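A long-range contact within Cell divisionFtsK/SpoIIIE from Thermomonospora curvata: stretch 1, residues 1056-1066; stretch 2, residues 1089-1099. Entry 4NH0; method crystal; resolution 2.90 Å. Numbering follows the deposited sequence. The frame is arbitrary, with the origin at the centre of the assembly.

Stretch 1, residues 1056-1066: PLRPLAELLPQ
Stretch 2 (1089-1099) EPIIQRIKEMA

Two segments of one chain pack here without a single hydrogen bond between them; apolar side chains, and carbons set against backbone oxygens, bury about 500 Å² in all. Stretch 1 is a tight, irregular coil: a 3-10 segment at 1058-1060, with Leu1060 N bonded to Leu1057 O (3.1 Å) and Ala1061 N to Arg1058 O (3.1 Å), then helical phi/psi through Pro1065. Stretch 2 is helical through its middle. The two run in the same general sense, and three CA pairs set the register: Ala1061 CA lies 5.1 Å from Ile1091 CA, Leu1064 CA lies 7.3 Å from Ile1095 CA, and Pro1065 CA lies 7.3 Å from Met1098 CA.

Glu1089 makes no contact, though its O accepts Gln1093 N at 2.7 Å. Pro1090 (-47/-45, C-gamma exo) points its CB toward stretch 1, 4.2 Å from Ala1061 CB. Its ring also receives Arg1058 (chi1 t, chi2 p, chi3 t), whose NE lies 3.6 Å from Pro1090 CG, with Pro1090 CB over one face of the guanidinium. In this exposed residue the flat group lies over the carbon of the proline ring.

Ile1091 is the main knob. Its CA-to-CB bond points sideways, but chi1 m and chi2 m bring CD1 in to 3.3 Å from Leu1057 O, 3.7 Å from Ala1061 CB and 3.9 Å from Leu1064 CD1. Alanine suits the closest backbone approach: its small methyl points toward the helix and leaves room for the isoleucine tip. Leu1057 adds its CB, 4.3 Å from Ile1091 CG1, while the end of its m,m side chain leads away.

Ile1092 points away and Gln1093 stays out of reach, so the next contact comes at Arg1094. Its extended chain (chi1 -119°, chi2 t, chi3 t) lays CD 3.7 Å from Ala1061 O and NE 4.2 Å from Pro1065 CG; the residue is partly exposed, which suits a charged side chain.

Ile1095, one turn after Ile1091 and joined to it by Ile1095 N to Ile1091 O (3.2 Å), has chi1 m, which brings CG1 to 4.0 Å from Leu1064 CD1, and chi2 t. Leu1064, m,t and buried, thus meets both isoleucines with the same methyl; an apolar residue suits this place.

Lys1096 and Glu1097 take no part. Met1098 (-87/19) closes the contact: chi1 p, chi2 t, chi3 m place CE 3.4 Å from Leu1064 O and 4.1 Å from Pro1065 CA. Its slender, unbranched chain reaches across to the stretch 1 backbone. Ala1099, at 57/47, lies beyond the contact.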

ATOM      1  N   PRO A1056       0.299  59.722  25.771  1.00 85.59           N
ATOM      2  CA  PRO A1056      -0.473  60.780  25.111  1.00 85.71           C
ATOM      3  C   PRO A1056      -1.823  60.302  24.584  1.00 88.60           C
ATOM      4  O   PRO A1056      -2.743  61.108  24.452  1.00 89.91           O
ATOM      5  CB  PRO A1056       0.435  61.206  23.952  1.00 83.80           C
ATOM      6  CG  PRO A1056       1.803  60.764  24.350  1.00 85.84           C
ATOM      7  CD  PRO A1056       1.595  59.496  25.110  1.00 88.82           C
ATOM      8  N   LEU A1057      -1.938  59.011  24.286  1.00 89.53           N
ATOM      9  CA  LEU A1057      -3.161  58.463  23.705  1.00 87.48           C
ATOM     10  C   LEU A1057      -4.230  58.185  24.756  1.00 93.68           C
ATOM     11  O   LEU A1057      -5.383  57.917  24.421  1.00 86.61           O
ATOM     12  CB  LEU A1057      -2.860  57.175  22.933  1.00 83.57           C
ATOM     13  CG  LEU A1057      -2.222  57.285  21.546  1.00 82.63           C
ATOM     14  CD1 LEU A1057      -2.982  58.287  20.693  1.00 76.14           C
ATOM     15  CD2 LEU A1057      -0.745  57.641  21.625  1.00 86.33           C
ATOM     16  N   ARG A1058      -3.837  58.250  26.023  1.00 88.95           N
ATOM     17  CA  ARG A1058      -4.721  57.917  27.141  1.00 87.32           C
ATOM     18  C   ARG A1058      -6.083  58.639  27.162  1.00 85.63           C
ATOM     19  O   ARG A1058      -7.100  57.998  27.428  1.00 90.82           O
ATOM     20  CB  ARG A1058      -3.991  58.169  28.464  1.00 93.98           C
ATOM     21  CG  ARG A1058      -4.793  57.808  29.704  1.00102.53           C
ATOM     22  CD  ARG A1058      -5.275  56.368  29.655  1.00 94.58           C
ATOM     23  NE  ARG A1058      -6.040  56.012  30.847  1.00111.35           N
ATOM     24  CZ  ARG A1058      -7.330  56.282  31.015  1.00110.86           C
ATOM     25  NH1 ARG A1058      -8.005  56.919  30.067  1.00 99.74           N
ATOM     26  NH2 ARG A1058      -7.945  55.920  32.132  1.00110.90           N
ATOM     27  N   PRO A1059      -6.120  59.961  26.893  1.00 79.82           N
ATOM     28  CA  PRO A1059      -7.424  60.635  26.968  1.00 92.04           C
ATOM     29  C   PRO A1059      -8.484  60.094  26.005  1.00 90.24           C
ATOM     30  O   PRO A1059      -9.675  60.207  26.292  1.00 92.27           O
ATOM     31  CB  PRO A1059      -7.085  62.084  26.611  1.00 91.33           C
ATOM     32  CG  PRO A1059      -5.671  62.242  27.001  1.00 91.63           C
ATOM     33  CD  PRO A1059      -5.029  60.931  26.683  1.00 78.57           C
ATOM     34  N   LEU A1060      -8.058  59.512  24.889  1.00 86.64           N
ATOM     35  CA  LEU A1060      -8.991  59.050  23.864  1.00 86.23           C
ATOM     36  C   LEU A1060      -9.624  57.701  24.201  1.00 84.42           C
ATOM     37  O   LEU A1060     -10.489  57.217  23.472  1.00 85.28           O
ATOM     38  CB  LEU A1060      -8.283  58.959  22.513  1.00 78.28           C
ATOM     39  CG  LEU A1060      -7.771  60.277  21.930  1.00 79.20           C
ATOM     40  CD1 LEU A1060      -6.956  60.027  20.674  1.00 74.89           C
ATOM     41  CD2 LEU A1060      -8.928  61.216  21.643  1.00 71.65           C
ATOM     42  N   ALA A1061      -9.197  57.105  25.310  1.00 84.36           N
ATOM     43  CA  ALA A1061      -9.635  55.763  25.685  1.00 84.35           C
ATOM     44  C   ALA A1061     -11.137  55.685  25.948  1.00 85.65           C
ATOM     45  O   ALA A1061     -11.752  54.634  25.762  1.00 91.12           O
ATOM     46  CB  ALA A1061      -8.867  55.289  26.907  1.00 83.35           C
ATOM     47  N   GLU A1062     -11.723  56.797  26.378  1.00 82.09           N
ATOM     48  CA  GLU A1062     -13.139  56.833  26.723  1.00 91.98           C
ATOM     49  C   GLU A1062     -14.023  57.088  25.506  1.00 99.67           C
ATOM     50  O   GLU A1062     -15.249  57.002  25.591  1.00103.62           O
ATOM     51  CB  GLU A1062     -13.392  57.898  27.793  1.00100.50           C
ATOM     52  CG  GLU A1062     -12.420  59.069  27.750  1.00113.49           C
ATOM     53  CD  GLU A1062     -12.280  59.758  29.095  1.00129.64           C
ATOM     54  OE1 GLU A1062     -12.078  59.050  30.104  1.00129.08           O
ATOM     55  OE2 GLU A1062     -12.372  61.003  29.145  1.00121.38           O
ATOM     56  N   LEU A1063     -13.395  57.389  24.374  1.00 88.96           N
ATOM     57  CA  LEU A1063     -14.129  57.704  23.153  1.00 85.35           C
ATOM     58  C   LEU A1063     -14.205  56.504  22.214  1.00 86.38           C
ATOM     59  O   LEU A1063     -15.104  56.413  21.379  1.00 82.39           O
ATOM     60  CB  LEU A1063     -13.483  58.890  22.431  1.00 79.21           C
ATOM     61  CG  LEU A1063     -13.910  60.307  22.829  1.00 75.21           C
ATOM     62  CD1 LEU A1063     -13.697  60.570  24.312  1.00105.96           C
ATOM     63  CD2 LEU A1063     -13.161  61.333  21.999  1.00 60.40           C
ATOM     64  N   LEU A1064     -13.256  55.586  22.366  1.00 83.17           N
ATOM     65  CA  LEU A1064     -13.155  54.409  21.503  1.00 73.89           C
ATOM     66  C   LEU A1064     -14.426  53.551  21.405  1.00 76.62           C
ATOM     67  O   LEU A1064     -14.710  53.007  20.339  1.00 76.05           O
ATOM     68  CB  LEU A1064     -11.986  53.534  21.962  1.00 74.02           C
ATOM     69  CG  LEU A1064     -10.619  54.221  21.953  1.00 72.97           C
ATOM     70  CD1 LEU A1064      -9.516  53.236  22.301  1.00 71.75           C
ATOM     71  CD2 LEU A1064     -10.359  54.869  20.605  1.00 63.69           C
ATOM     72  N   PRO A1065     -15.186  53.399  22.508  1.00 79.75           N
ATOM     73  CA  PRO A1065     -16.447  52.675  22.311  1.00 83.30           C
ATOM     74  C   PRO A1065     -17.447  53.458  21.466  1.00 84.00           C
ATOM     75  O   PRO A1065     -18.219  52.864  20.714  1.00 71.84           O
ATOM     76  CB  PRO A1065     -16.972  52.486  23.737  1.00 81.74           C
ATOM     77  CG  PRO A1065     -15.765  52.566  24.596  1.00 90.32           C
ATOM     78  CD  PRO A1065     -14.884  53.579  23.939  1.00 78.74           C
ATOM     79  N   GLN A1066     -17.425  54.780  21.591  1.00 83.50           N
ATOM     80  CA  GLN A1066     -18.345  55.637  20.853  1.00 83.61           C
ATOM     81  C   GLN A1066     -17.777  56.025  19.491  1.00 67.10           C
ATOM     82  O   GLN A1066     -18.303  56.914  18.825  1.00 78.13           O
ATOM     83  CB  GLN A1066     -18.662  56.898  21.660  1.00 93.83           C
ATOM     84  CG  GLN A1066     -19.247  56.632  23.038  1.00 83.64           C
ATOM     85  CD  GLN A1066     -20.686  56.159  22.984  1.00100.15           C
ATOM     86  OE1 GLN A1066     -21.385  56.374  21.993  1.00 93.15           O
ATOM     87  NE2 GLN A1066     -21.136  55.513  24.051  1.00106.33           N
ATOM     88  N   GLU A1089      -3.743  47.571  29.127  1.00 68.69           N
ATOM     89  CA  GLU A1089      -3.712  49.022  28.994  1.00 72.94           C
ATOM     90  C   GLU A1089      -5.056  49.526  28.480  1.00 86.43           C
ATOM     91  O   GLU A1089      -5.637  48.918  27.584  1.00 87.44           O
ATOM     92  CB  GLU A1089      -2.585  49.454  28.055  1.00 76.72           C
ATOM     93  CG  GLU A1089      -1.215  48.941  28.460  1.00 77.83           C
ATOM     94  CD  GLU A1089      -0.155  49.234  27.418  1.00 87.86           C
ATOM     95  OE1 GLU A1089      -0.501  49.799  26.360  1.00 83.23           O
ATOM     96  OE2 GLU A1089       1.024  48.898  27.655  1.00 86.97           O
ATOM     97  N   PRO A1090      -5.546  50.644  29.043  1.00 79.72           N
ATOM     98  CA  PRO A1090      -6.870  51.211  28.757  1.00 77.70           C
ATOM     99  C   PRO A1090      -7.206  51.289  27.268  1.00 78.72           C
ATOM    100  O   PRO A1090      -8.313  50.928  26.873  1.00 81.64           O
ATOM    101  CB  PRO A1090      -6.781  52.613  29.360  1.00 88.47           C
ATOM    102  CG  PRO A1090      -5.814  52.467  30.475  1.00 88.72           C
ATOM    103  CD  PRO A1090      -4.793  51.474  29.999  1.00 78.18           C
ATOM    104  N   ILE A1091      -6.257  51.750  26.458  1.00 81.23           N
ATOM    105  CA  ILE A1091      -6.463  51.851  25.018  1.00 80.56           C
ATOM    106  C   ILE A1091      -6.647  50.477  24.380  1.00 71.58           C
ATOM    107  O   ILE A1091      -7.685  50.192  23.787  1.00 72.71           O
ATOM    108  CB  ILE A1091      -5.285  52.566  24.329  1.00 69.97           C
ATOM    109  CG1 ILE A1091      -5.272  54.051  24.694  1.00 80.92           C
ATOM    110  CG2 ILE A1091      -5.378  52.415  22.822  1.00 71.12           C
ATOM    111  CD1 ILE A1091      -6.439  54.822  24.128  1.00 72.54           C
ATOM    112  N   ILE A1092      -5.634  49.629  24.517  1.00 63.75           N
ATOM    113  CA  ILE A1092      -5.629  48.321  23.877  1.00 51.67           C
ATOM    114  C   ILE A1092      -6.701  47.390  24.439  1.00 53.52           C
ATOM    115  O   ILE A1092      -7.342  46.654  23.691  1.00 54.10           O
ATOM    116  CB  ILE A1092      -4.247  47.649  24.009  1.00 41.68           C
ATOM    117  CG1 ILE A1092      -3.189  48.473  23.275  1.00 50.20           C
ATOM    118  CG2 ILE A1092      -4.276  46.232  23.465  1.00 47.33           C
ATOM    119  CD1 ILE A1092      -1.840  47.796  23.180  1.00 66.75           C
ATOM    120  N   GLN A1093      -6.910  47.435  25.752  1.00 70.16           N
ATOM    121  CA  GLN A1093      -7.848  46.519  26.396  1.00 77.66           C
ATOM    122  C   GLN A1093      -9.277  46.749  25.916  1.00 82.53           C
ATOM    123  O   GLN A1093     -10.096  45.832  25.935  1.00 82.32           O
ATOM    124  CB  GLN A1093      -7.778  46.651  27.923  1.00 81.69           C
ATOM    125  CG  GLN A1093      -8.514  47.850  28.507  1.00 92.49           C
ATOM    126  CD  GLN A1093      -9.930  47.515  28.938  1.00 99.10           C
ATOM    127  OE1 GLN A1093     -10.339  46.353  28.914  1.00 90.74           O
ATOM    128  NE2 GLN A1093     -10.687  48.532  29.331  1.00 96.85           N
ATOM    129  N   ARG A1094      -9.573  47.969  25.480  1.00 74.86           N
ATOM    130  CA  ARG A1094     -10.909  48.296  25.001  1.00 76.10           C
ATOM    131  C   ARG A1094     -11.034  48.032  23.506  1.00 65.89           C
ATOM    132  O   ARG A1094     -12.105  47.672  23.023  1.00 68.10           O
ATOM    133  CB  ARG A1094     -11.255  49.751  25.320  1.00 71.08           C
ATOM    134  CG  ARG A1094     -12.470  49.892  26.220  1.00 79.87           C
ATOM    135  CD  ARG A1094     -12.467  51.208  26.977  1.00 88.33           C
ATOM    136  NE  ARG A1094     -13.592  51.292  27.904  1.00108.52           N
ATOM    137  CZ  ARG A1094     -13.606  52.046  28.997  1.00108.31           C
ATOM    138  NH1 ARG A1094     -12.549  52.784  29.310  1.00 86.31           N
ATOM    139  NH2 ARG A1094     -14.674  52.060  29.782  1.00106.35           N
ATOM    140  N   ILE A1095      -9.934  48.211  22.781  1.00 61.45           N
ATOM    141  CA  ILE A1095      -9.893  47.878  21.363  1.00 50.79           C
ATOM    142  C   ILE A1095     -10.148  46.390  21.169  1.00 56.50           C
ATOM    143  O   ILE A1095     -10.957  45.990  20.334  1.00 58.71           O
ATOM    144  CB  ILE A1095      -8.543  48.257  20.730  1.00 42.95           C
ATOM    145  CG1 ILE A1095      -8.452  49.771  20.543  1.00 59.02           C
ATOM    146  CG2 ILE A1095      -8.360  47.558  19.394  1.00 50.31           C
ATOM    147  CD1 ILE A1095      -7.225  50.217  19.786  1.00 52.28           C
ATOM    148  N   LYS A1096      -9.459  45.572  21.959  1.00 54.45           N
ATOM    149  CA  LYS A1096      -9.642  44.129  21.910  1.00 69.08           C
ATOM    150  C   LYS A1096     -11.031  43.735  22.395  1.00 66.84           C
ATOM    151  O   LYS A1096     -11.626  42.780  21.896  1.00 76.09           O
ATOM    152  CB  LYS A1096      -8.574  43.422  22.748  1.00 62.61           C
ATOM    153  CG  LYS A1096      -8.738  41.911  22.798  1.00 49.05           C
ATOM    154  CD  LYS A1096      -7.559  41.230  23.465  1.00 43.62           C
ATOM    155  CE  LYS A1096      -7.763  39.724  23.509  1.00 64.49           C
ATOM    156  NZ  LYS A1096      -6.600  39.017  24.108  1.00 59.57           N
ATOM    157  N   GLU A1097     -11.549  44.481  23.364  1.00 66.20           N
ATOM    158  CA  GLU A1097     -12.840  44.164  23.960  1.00 77.96           C
ATOM    159  C   GLU A1097     -13.977  44.343  22.963  1.00 67.69           C
ATOM    160  O   GLU A1097     -14.933  43.570  22.960  1.00 61.23           O
ATOM    161  CB  GLU A1097     -13.088  45.033  25.195  1.00 92.36           C
ATOM    162  CG  GLU A1097     -14.293  44.607  26.018  1.00 92.31           C
ATOM    163  CD  GLU A1097     -14.525  45.497  27.221  1.00106.37           C
ATOM    164  OE1 GLU A1097     -13.731  46.439  27.427  1.00107.30           O
ATOM    165  OE2 GLU A1097     -15.500  45.255  27.962  1.00111.55           O
ATOM    166  N   MET A1098     -13.868  45.357  22.111  1.00 67.20           N
ATOM    167  CA  MET A1098     -14.913  45.634  21.132  1.00 68.84           C
ATOM    168  C   MET A1098     -14.702  44.839  19.847  1.00 66.13           C
ATOM    169  O   MET A1098     -15.255  45.178  18.801  1.00 80.30           O
ATOM    170  CB  MET A1098     -14.985  47.133  20.831  1.00 66.13           C
ATOM    171  CG  MET A1098     -13.716  47.741  20.277  1.00 58.03           C
ATOM    172  SD  MET A1098     -13.800  49.540  20.307  1.00 68.07           S
ATOM    173  CE  MET A1098     -15.401  49.816  19.553  1.00 63.51           C
ATOM    174  N   ALA A1099     -13.896  43.786  19.945  1.00 63.25           N
ATOM    175  CA  ALA A1099     -13.702  42.817  18.868  1.00 50.22           C
ATOM    176  C   ALA A1099     -13.232  43.449  17.563  1.00 56.06           C
ATOM    177  O   ALA A1099     -13.764  43.151  16.496  1.00 66.55           O
ATOM    178  CB  ALA A1099     -14.987  42.037  18.633  1.00 65.25           C
TER